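Local coordinates for SM80.1 Vicilin (Solanum melongena, PDB 5VF5), which probably serves as a seed storage protein of the 7S vicilin family, built from two cupin domains, and binds copper in the crystal, at residues A[21-26]-A[179-184]; A[60-65]-A[109-114]; A[263-268]-A[318-323]. All coordinates share one frame; numbering follows the deposited sequence. Where two conformers were deposited one is given.

Interaction 1 of 3, residues A[21-26]-A[179-184]. With NA (sodium ion), chain B.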
loop_
_atom_site.group_PDB
_atom_site.type_symbol
_atom_site.label_atom_id
_atom_site.label_comp_id
_atom_site.label_asym_id
_atom_site.label_seq_id
_atom_site.Cartn_x
_atom_site.Cartn_y
_atom_site.Cartn_z
ATOM N N SER A 21 -7.798 -13.519 4.630
ATOM C CA SER A 21 -6.717 -14.447 4.269
ATOM C C SER A 21 -7.110 -15.273 3.062
ATOM O O SER A 21 -8.196 -15.841 3.013
ATOM C CB SER A 21 -6.310 -15.484 5.352
ATOM O OG SER A 21 -5.835 -14.882 6.470
ATOM N N ARG A 22 -6.205 -15.375 2.107
ATOM C CA ARG A 22 -6.424 -16.191 0.920
ATOM C C ARG A 22 -6.131 -17.678 1.112
ATOM O O ARG A 22 -6.565 -18.516 0.333
ATOM C CB ARG A 22 -5.644 -15.638 -0.264
ATOM C CG ARG A 22 -6.328 -14.399 -0.883
ATOM C CD ARG A 22 -7.437 -14.850 -1.860
ATOM N NE ARG A 22 -8.194 -13.800 -2.547
ATOM C CZ ARG A 22 -7.887 -13.225 -3.721
ATOM N NH1 ARG A 22 -6.767 -13.502 -4.369
ATOM N NH2 ARG A 22 -8.693 -12.290 -4.211
ATOM N N PHE A 23 -5.407 -17.987 2.167
ATOM C CA PHE A 23 -5.069 -19.376 2.504
ATOM C C PHE A 23 -4.729 -19.456 3.975
ATOM O O PHE A 23 -4.489 -18.427 4.625
ATOM C CB PHE A 23 -3.936 -19.913 1.632
ATOM C CG PHE A 23 -2.733 -18.986 1.488
ATOM C CD1 PHE A 23 -1.895 -18.728 2.563
ATOM C CD2 PHE A 23 -2.435 -18.384 0.278
ATOM C CE1 PHE A 23 -0.798 -17.908 2.447
ATOM C CE2 PHE A 23 -1.346 -17.541 0.167
ATOM C CZ PHE A 23 -0.510 -17.338 1.242
ATOM N N ARG A 24 -4.662 -20.689 4.476
ATOM C CA ARG A 24 -4.262 -20.955 5.843
ATOM C C ARG A 24 -2.842 -21.437 5.835
ATOM O O ARG A 24 -2.576 -22.558 5.406
ATOM C CB ARG A 24 -5.149 -22.057 6.428
ATOM C CG ARG A 24 -6.623 -21.818 6.329
ATOM C CD ARG A 24 -7.032 -20.675 7.238
ATOM N NE ARG A 24 -8.490 -20.575 7.296
ATOM C CZ ARG A 24 -9.204 -19.504 6.959
ATOM N NH1 ARG A 24 -8.622 -18.368 6.562
ATOM N NH2 ARG A 24 -10.521 -19.562 7.048
ATOM N N ALA A 25 -1.916 -20.574 6.248
ATOM C CA ALA A 25 -0.511 -20.905 6.225
ATOM C C ALA A 25 0.088 -20.881 7.615
ATOM O O ALA A 25 -0.188 -19.985 8.416
ATOM C CB ALA A 25 0.273 -19.932 5.340
ATOM N N SER A 26 0.965 -21.824 7.897
ATOM C CA SER A 26 1.584 -21.872 9.202
ATOM C C SER A 26 2.556 -20.734 9.448
ATOM O O SER A 26 2.629 -20.210 10.593
ATOM C CB SER A 26 2.268 -23.223 9.397
ATOM O OG SER A 26 3.290 -23.419 8.408
ATOM N N GLY A 179 1.133 -26.286 2.965
ATOM C CA GLY A 179 0.569 -24.977 2.731
ATOM C C GLY A 179 1.532 -23.998 2.090
ATOM O O GLY A 179 2.633 -24.367 1.700
ATOM N N ALA A 180 1.066 -22.756 1.926
ATOM C CA ALA A 180 1.715 -21.829 0.989
ATOM C C ALA A 180 2.925 -21.095 1.564
ATOM O O ALA A 180 3.708 -20.532 0.805
ATOM C CB ALA A 180 0.708 -20.795 0.509
ATOM N N ILE A 181 3.031 -20.996 2.888
ATOM C CA ILE A 181 4.157 -20.366 3.552
ATOM C C ILE A 181 4.620 -21.288 4.663
ATOM O O ILE A 181 3.851 -21.603 5.601
ATOM C CB ILE A 181 3.849 -18.958 4.133
ATOM C CG1 ILE A 181 3.124 -18.067 3.092
ATOM C CG2 ILE A 181 5.134 -18.318 4.624
ATOM C CD1 ILE A 181 2.643 -16.733 3.647
ATOM N N ILE A 182 5.849 -21.772 4.532
ATOM C CA ILE A 182 6.339 -22.892 5.317
ATOM C C ILE A 182 7.708 -22.576 5.900
ATOM O O ILE A 182 8.361 -21.548 5.557
ATOM C CB ILE A 182 6.373 -24.182 4.452
ATOM C CG1 ILE A 182 7.372 -24.073 3.309
ATOM C CG2 ILE A 182 4.990 -24.584 3.995
ATOM C CD1 ILE A 182 7.591 -25.372 2.546
ATOM N N LYS A 183 8.199 -23.478 6.743
ATOM C CA LYS A 183 9.534 -23.314 7.296
ATOM C C LYS A 183 10.600 -23.412 6.213
ATOM O O LYS A 183 10.522 -24.259 5.372
ATOM C CB LYS A 183 9.774 -24.396 8.357
ATOM C CG LYS A 183 11.084 -24.284 9.080
ATOM C CD LYS A 183 11.122 -25.358 10.135
ATOM C CE LYS A 183 11.927 -24.981 11.383
ATOM N NZ LYS A 183 11.467 -25.679 12.545
ATOM N N ALA A 184 11.718 -22.703 6.393
ATOM C CA ALA A 184 12.916 -22.902 5.555
ATOM C C ALA A 184 14.174 -23.148 6.422
ATOM O O ALA A 184 14.340 -22.500 7.447
ATOM C CB ALA A 184 13.126 -21.678 4.685
HETATM NA NA NA B . -1.024 -17.899 9.094
HETATM O O HOH W 1 -2.690 -17.927 7.328
HETATM O O HOH W 2 -1.609 -22.415 2.821
HETATM O O HOH W 3 1.661 -23.194 5.455
HETATM O O HOH W 4 0.505 -18.282 10.979
HETATM O O HOH W 5 -1.537 -15.875 10.159
#

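Interaction 2 of 3, residues A[60-65]-A[109-114]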
loop_
_atom_site.group_PDB
_atom_site.type_symbol
_atom_site.label_atom_id
_atom_site.label_comp_id
_atom_site.label_asym_id
_atom_site.label_seq_id
_atom_site.Cartn_x
_atom_site.Cartn_y
_atom_site.Cartn_z
ATOM N N SER A 60 11.146 -18.409 7.016
ATOM C CA SER A 60 9.975 -18.883 6.295
ATOM C C SER A 60 10.113 -18.651 4.788
ATOM O O SER A 60 10.926 -17.837 4.326
ATOM C CB SER A 60 8.722 -18.223 6.854
ATOM O OG SER A 60 8.624 -16.947 6.365
ATOM N N PHE A 61 9.325 -19.408 4.032
ATOM C CA PHE A 61 9.394 -19.465 2.567
ATOM C C PHE A 61 7.979 -19.508 2.008
ATOM O O PHE A 61 7.213 -20.388 2.365
ATOM C CB PHE A 61 10.159 -20.717 2.145
ATOM C CG PHE A 61 10.217 -20.960 0.661
ATOM C CD1 PHE A 61 11.079 -20.231 -0.129
ATOM C CD2 PHE A 61 9.447 -21.927 0.071
ATOM C CE1 PHE A 61 11.137 -20.461 -1.460
ATOM C CE2 PHE A 61 9.528 -22.174 -1.286
ATOM C CZ PHE A 61 10.394 -21.453 -2.036
ATOM N N MET A 62 7.646 -18.565 1.131
ATOM C CA MET A 62 6.382 -18.570 0.388
ATOM C C MET A 62 6.597 -19.234 -0.969
ATOM O O MET A 62 7.476 -18.811 -1.744
ATOM C CB MET A 62 5.776 -17.186 0.218
ATOM C CG MET A 62 4.434 -17.240 -0.507
ATOM S SD MET A 62 3.731 -15.608 -0.627
ATOM C CE MET A 62 2.074 -16.018 -1.235
ATOM N N LEU A 63 5.778 -20.226 -1.272
ATOM C CA LEU A 63 5.935 -21.070 -2.440
ATOM C C LEU A 63 5.746 -20.297 -3.758
ATOM O O LEU A 63 4.963 -19.363 -3.820
ATOM C CB LEU A 63 4.881 -22.177 -2.433
ATOM C CG LEU A 63 5.239 -23.457 -1.736
ATOM C CD1 LEU A 63 5.914 -23.346 -0.425
ATOM C CD2 LEU A 63 4.134 -24.463 -1.745
ATOM N N PRO A 64 6.438 -20.737 -4.828
ATOM C CA PRO A 64 6.268 -20.135 -6.148
ATOM C C PRO A 64 4.832 -20.022 -6.627
ATOM O O PRO A 64 4.048 -21.015 -6.596
ATOM C CB PRO A 64 7.080 -21.040 -7.044
ATOM C CG PRO A 64 8.203 -21.540 -6.165
ATOM C CD PRO A 64 7.609 -21.635 -4.788
ATOM N N HIS A 65 4.498 -18.825 -7.116
ATOM C CA HIS A 65 3.175 -18.543 -7.650
ATOM C C HIS A 65 3.266 -17.284 -8.484
ATOM O O HIS A 65 4.185 -16.497 -8.300
ATOM C CB HIS A 65 2.167 -18.324 -6.512
ATOM C CG HIS A 65 2.495 -17.123 -5.690
ATOM N ND1 HIS A 65 3.527 -17.123 -4.762
ATOM C CD2 HIS A 65 1.999 -15.857 -5.710
ATOM C CE1 HIS A 65 3.623 -15.915 -4.231
ATOM N NE2 HIS A 65 2.732 -15.119 -4.796
ATOM N N ILE A 109 6.919 -15.677 -8.556
ATOM C CA ILE A 109 7.733 -15.258 -7.457
ATOM C C ILE A 109 7.709 -16.245 -6.294
ATOM O O ILE A 109 6.727 -16.970 -6.083
ATOM C CB ILE A 109 7.357 -13.871 -6.934
ATOM C CG1 ILE A 109 6.023 -13.859 -6.230
ATOM C CG2 ILE A 109 7.417 -12.823 -8.035
ATOM C CD1 ILE A 109 5.804 -12.625 -5.388
ATOM N N HIS A 110 8.803 -16.253 -5.535
ATOM C CA HIS A 110 8.832 -16.833 -4.223
ATOM C C HIS A 110 9.499 -15.888 -3.255
ATOM O O HIS A 110 10.264 -14.981 -3.693
ATOM C CB HIS A 110 9.387 -18.280 -4.218
ATOM C CG HIS A 110 10.785 -18.442 -4.717
ATOM N ND1 HIS A 110 11.871 -18.211 -3.912
ATOM C CD2 HIS A 110 11.261 -18.934 -5.881
ATOM C CE1 HIS A 110 12.969 -18.526 -4.580
ATOM N NE2 HIS A 110 12.633 -18.970 -5.775
ATOM N N LEU A 111 9.211 -16.046 -1.964
ATOM C CA LEU A 111 9.713 -15.115 -0.941
ATOM C C LEU A 111 10.354 -15.901 0.180
ATOM O O LEU A 111 9.874 -16.984 0.533
ATOM C CB LEU A 111 8.570 -14.286 -0.367
ATOM C CG LEU A 111 7.829 -13.317 -1.284
ATOM C CD1 LEU A 111 6.606 -12.765 -0.577
ATOM C CD2 LEU A 111 8.723 -12.187 -1.750
ATOM N N LEU A 112 11.403 -15.315 0.750
ATOM C CA LEU A 112 12.145 -15.929 1.832
ATOM C C LEU A 112 12.417 -14.900 2.911
ATOM O O LEU A 112 12.995 -13.847 2.624
ATOM C CB LEU A 112 13.487 -16.455 1.282
ATOM C CG LEU A 112 14.487 -17.040 2.262
ATOM C CD1 LEU A 112 13.893 -18.297 2.883
ATOM C CD2 LEU A 112 15.792 -17.310 1.535
ATOM N N ASN A 113 12.077 -15.215 4.149
ATOM C CA ASN A 113 12.493 -14.404 5.280
ATOM C C ASN A 113 13.598 -15.225 5.951
ATOM O O ASN A 113 13.315 -16.241 6.559
ATOM C CB ASN A 113 11.328 -14.137 6.236
ATOM C CG ASN A 113 11.735 -13.270 7.437
ATOM O OD1 ASN A 113 12.899 -12.853 7.533
ATOM N ND2 ASN A 113 10.785 -12.969 8.328
ATOM N N ARG A 114 14.837 -14.726 5.842
ATOM C CA ARG A 114 16.023 -15.386 6.346
ATOM C C ARG A 114 16.285 -15.039 7.797
ATOM O O ARG A 114 17.152 -15.648 8.424
ATOM C CB ARG A 114 17.271 -14.932 5.536
ATOM C CG ARG A 114 17.036 -14.702 4.043
ATOM C CD ARG A 114 18.332 -14.368 3.314
ATOM N NE ARG A 114 18.723 -12.947 3.429
ATOM C CZ ARG A 114 19.798 -12.433 2.847
ATOM N NH1 ARG A 114 20.602 -13.206 2.102
ATOM N NH2 ARG A 114 20.076 -11.144 2.988
#

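Interaction 3 of 3, residues A[263-268]-A[318-323]. With ACT (acetate ion), chain C.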
loop_
_atom_site.group_PDB
_atom_site.type_symbol
_atom_site.label_atom_id
_atom_site.label_comp_id
_atom_site.label_asym_id
_atom_site.label_seq_id
_atom_site.Cartn_x
_atom_site.Cartn_y
_atom_site.Cartn_z
ATOM N N ARG A 263 -5.517 15.464 -7.811
ATOM C CA ARG A 263 -6.135 14.457 -8.692
ATOM C C ARG A 263 -6.027 13.010 -8.273
ATOM O O ARG A 263 -6.797 12.196 -8.768
ATOM C CB ARG A 263 -5.666 14.599 -10.111
ATOM C CG ARG A 263 -4.242 14.399 -10.326
ATOM C CD ARG A 263 -3.988 14.307 -11.858
ATOM N NE ARG A 263 -4.258 13.011 -12.476
ATOM C CZ ARG A 263 -5.225 12.667 -13.331
ATOM N NH1 ARG A 263 -6.225 13.500 -13.668
ATOM N NH2 ARG A 263 -5.236 11.429 -13.823
ATOM N N SER A 264 -5.133 12.704 -7.331
ATOM C CA SER A 264 -4.845 11.346 -6.986
ATOM C C SER A 264 -5.638 10.883 -5.787
ATOM O O SER A 264 -5.636 11.535 -4.768
ATOM C CB SER A 264 -3.347 11.177 -6.746
ATOM O OG SER A 264 -2.984 9.853 -6.347
ATOM N N THR A 265 -6.313 9.761 -5.945
ATOM C CA THR A 265 -6.942 9.077 -4.819
ATOM C C THR A 265 -5.871 8.269 -4.096
ATOM O O THR A 265 -5.000 7.651 -4.738
ATOM C CB THR A 265 -8.031 8.113 -5.333
ATOM O OG1 THR A 265 -9.079 8.869 -5.926
ATOM C CG2 THR A 265 -8.615 7.249 -4.238
ATOM N N ARG A 266 -5.894 8.309 -2.766
ATOM C CA ARG A 266 -4.890 7.642 -1.942
ATOM C C ARG A 266 -5.470 6.510 -1.156
ATOM O O ARG A 266 -6.544 6.638 -0.596
ATOM C CB ARG A 266 -4.196 8.651 -1.020
ATOM C CG ARG A 266 -3.536 9.818 -1.796
ATOM C CD ARG A 266 -2.107 9.411 -2.217
ATOM N NE ARG A 266 -1.746 9.838 -3.517
ATOM C CZ ARG A 266 -0.597 10.344 -3.846
ATOM N NH1 ARG A 266 0.315 10.641 -2.901
ATOM N NH2 ARG A 266 -0.364 10.548 -5.108
ATOM N N VAL A 267 -4.769 5.382 -1.159
ATOM C CA VAL A 267 -5.143 4.241 -0.338
ATOM C C VAL A 267 -4.082 4.106 0.732
ATOM O O VAL A 267 -2.953 3.670 0.443
ATOM C CB VAL A 267 -5.278 2.946 -1.164
ATOM C CG1 VAL A 267 -5.761 1.829 -0.279
ATOM C CG2 VAL A 267 -6.244 3.118 -2.338
ATOM N N VAL A 268 -4.425 4.580 1.928
ATOM C CA VAL A 268 -3.484 4.806 3.025
ATOM C C VAL A 268 -3.546 3.667 4.010
ATOM O O VAL A 268 -4.637 3.374 4.490
ATOM C CB VAL A 268 -3.843 6.135 3.737
ATOM C CG1 VAL A 268 -2.997 6.357 4.981
ATOM C CG2 VAL A 268 -3.707 7.268 2.717
ATOM N N VAL A 318 -7.002 0.747 6.731
ATOM C CA VAL A 318 -6.926 1.512 5.492
ATOM C C VAL A 318 -7.932 2.649 5.459
ATOM O O VAL A 318 -9.097 2.485 5.844
ATOM C CB VAL A 318 -7.107 0.569 4.288
ATOM C CG1 VAL A 318 -7.371 1.308 2.997
ATOM C CG2 VAL A 318 -5.899 -0.346 4.172
ATOM N N LEU A 319 -7.498 3.808 4.967
ATOM C CA LEU A 319 -8.392 4.879 4.623
ATOM C C LEU A 319 -8.194 5.223 3.164
ATOM O O LEU A 319 -7.060 5.466 2.757
ATOM C CB LEU A 319 -8.128 6.124 5.449
ATOM C CG LEU A 319 -9.094 7.282 5.251
ATOM C CD1 LEU A 319 -10.525 6.978 5.672
ATOM C CD2 LEU A 319 -8.594 8.516 5.976
ATOM N N VAL A 320 -9.277 5.335 2.411
ATOM C CA VAL A 320 -9.221 5.820 1.048
ATOM C C VAL A 320 -9.529 7.331 1.112
ATOM O O VAL A 320 -10.565 7.735 1.635
ATOM C CB VAL A 320 -10.213 5.089 0.139
ATOM C CG1 VAL A 320 -10.239 5.736 -1.234
ATOM C CG2 VAL A 320 -9.870 3.603 0.071
ATOM N N ILE A 321 -8.628 8.136 0.569
ATOM C CA ILE A 321 -8.833 9.574 0.483
ATOM C C ILE A 321 -9.136 9.884 -0.989
ATOM O O ILE A 321 -8.182 9.915 -1.814
ATOM C CB ILE A 321 -7.580 10.383 0.904
ATOM C CG1 ILE A 321 -6.955 9.851 2.228
ATOM C CG2 ILE A 321 -7.981 11.873 0.986
ATOM C CD1 ILE A 321 -5.610 10.488 2.502
ATOM N N PRO A 322 -10.400 10.157 -1.340
ATOM C CA PRO A 322 -10.664 10.517 -2.730
ATOM C C PRO A 322 -9.967 11.845 -3.100
ATOM O O PRO A 322 -9.747 12.710 -2.233
ATOM C CB PRO A 322 -12.184 10.684 -2.766
ATOM C CG PRO A 322 -12.672 9.981 -1.576
ATOM C CD PRO A 322 -11.624 10.079 -0.532
ATOM N N ALA A 323 -9.664 12.014 -4.389
ATOM C CA ALA A 323 -9.066 13.222 -4.850
ATOM C C ALA A 323 -9.933 14.448 -4.533
ATOM O O ALA A 323 -11.178 14.381 -4.495
ATOM C CB ALA A 323 -8.816 13.165 -6.342
HETATM C C ACT C . -1.255 11.259 0.833
HETATM O O ACT C . -0.433 11.191 -0.132
HETATM O OXT ACT C . -2.184 12.097 0.814
HETATM C CH3 ACT C . -1.148 10.381 2.056
HETATM O O HOH W 6 -6.505 12.110 -2.240
#

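Interaction 1 of 3, residues A[21-26]-A[179-184]
Ala180 sets its methyl group almost exactly over the middle of the Phe23 ring, a CH-pi contact in which CB stands 3.6 Å from the ring centroid and only 6° off the ring normal. The contact belongs to the N-terminal cupin domain of this bicupin: the loop between strands 20-21 and 28-32 is laid against 179-184, whose strand 181-183 is an edge strand of its sheet within this chain and pairs with strand 60-65. In Phe23, chi1 of 47° puts CG between the backbone N and the carbonyl carbon, and the ring then lies beneath the Ala180 methyl. Ile181 crosses this side chain at about a right angle and brings CD1 to the rim of the ring, in its plane, 3.8 Å from Phe23 CE1. The CB atoms of Ala25 and Ile181 meet further along, and Met62 of the neighbouring strand touches both Phe23 and Ile181, adding to the apolar cluster.

Polar contacts between the two backbones run through water. One molecule donates to Arg24 O and accepts from Ala180 N, with both bonds 2.8 Å long; a second accepts from Ser26 N and donates to Ile181 O. The loop also binds a sodium ion, through the carbonyl oxygens of Ala25 and Gly28, with three waters as further ligands. One of these waters also accepts a hydrogen bond from Ala25 N and donates a longer one to Phe23 O, so it both ligates the ion and bridges the loop backbone. Ala25 thus faces two ways, with CB against Ile181 and its O 2.4 Å from the sodium ion.

Interaction 2 of 3, residues A[60-65]-A[109-114]
Ser60 and Asn113 open a run of antiparallel pairing between strands 60-65 and 109-113, in the N-terminal cupin beta-barrel domain. Their backbones exchange two hydrogen bonds, as do those of Met62 and Leu111 and those of His65 and Ile109. In the middle pair the bonds are uneven: Met62 N lies 2.8 Å from Leu111 O, while Leu111 N is 3.3 Å from Met62 O. The outward-facing backbone groups are also paired, Phe61 and Leu63 with Ile182 and Ala180, and His110 and Leu112 with Ser83 and Thr81 of strand 79-85. Between Met62 and His65 the register slips by one residue, a beta bulge where Pro64, lacking an N-H, lies beside His110. There Ile109 O accepts from His65 N and also receives a CA-H...O contact from Pro64.

His65 ND1 donates to Leu63 O at 2.8 Å, nearly straight at 169° and in the ring plane. With chi1 of 64°, CG sits between the backbone N and the carbonyl carbon, and the far side of the ring, CE1 and NE2, lies against Ile109 CG1. Phe61 and His110 pack with their planes at 50°, Phe61 CE1 coming 3.4 Å from His110 ND1. At the other end Ser60 OG bonds to Glu57 O.

His65 ND1 and the Asn113 amide are therefore bonded to main-chain groups: the protonated ND1 probably helps hold the bulge, since it bonds a carbonyl within it, and the amide ties the strand end to the carbonyls of Leu56 and Glu118 through ND2 and to Asp115 N through OD1.

Interaction 3 of 3, residues A[263-268]-A[318-323]
Val268 has CG1 anti to the backbone N (chi1 174°), which leaves CG2 anti to the carbonyl carbon, and Ile321 has CG1 anti to its own carbonyl carbon (chi1 -46°); the two side chains cross at a slant, Val268 CG2 lying 3.7 Å from Ile321 CD1. They share a face of the sheet in the C-terminal cupin domain, where strands 265-268 and 318-321 run antiparallel. Paired backbone hydrogen bonds join Arg266 with Ile321 and Val268 with Leu319. The other face carries Val267 and Val320, and Val267 CG1 touches Val318 CG1 at 3.7 Å. Thr265 CG2 rests on Val320 CG1.

Arg266 bends at chi2 and chi3, and its guanidinium grips Ser264 OG side-on with two nitrogens, NE at 3.1 Å and NH2 at 3.0 Å, the oxygen lying in the guanidinium plane. Ser264 OG is also hydrogen-bonded to Ile344 O, which probably helps position the hydroxyl. NH1 of Arg266 donates to an acetate oxygen at 2.9 Å and forms a salt bridge with Glu229. The copper ion, held by Cys281, His283 and His325, lies about 5 Å from the side chain of Pro322, and Ala323 O accepts from His325 ND1.

The acetate, probably from the crystallisation liquor, is thus held by Arg266 NH1 with Tyr259, Asn261 and Lys351; the positive Arg266 and Lys351 would be expected to stabilise it, and Glu229 probably balances part of the arginine's charge.

In the fold
Interactions 1 and 2 lie together in the N-terminal cupin domain, their centres 10 Å apart, and interaction 3 lies in the C-terminal one, its centre about 30 Å from theirs. Strand 60-65 joins the first two: it pairs with 108-113 on one edge and with the edge strand 181-183 on the other, the latter probably through hydrogen bonds from Phe61 N to Ile182 O and from Leu63 N to Ala180 O. Along the chain, interaction 2 is nested within the loop closed by interaction 1, and interaction 3 opens after both. Sodium sits beside interaction 1 and copper beside interaction 3, so each domain of the bicupin has its own metal near one of these contacts.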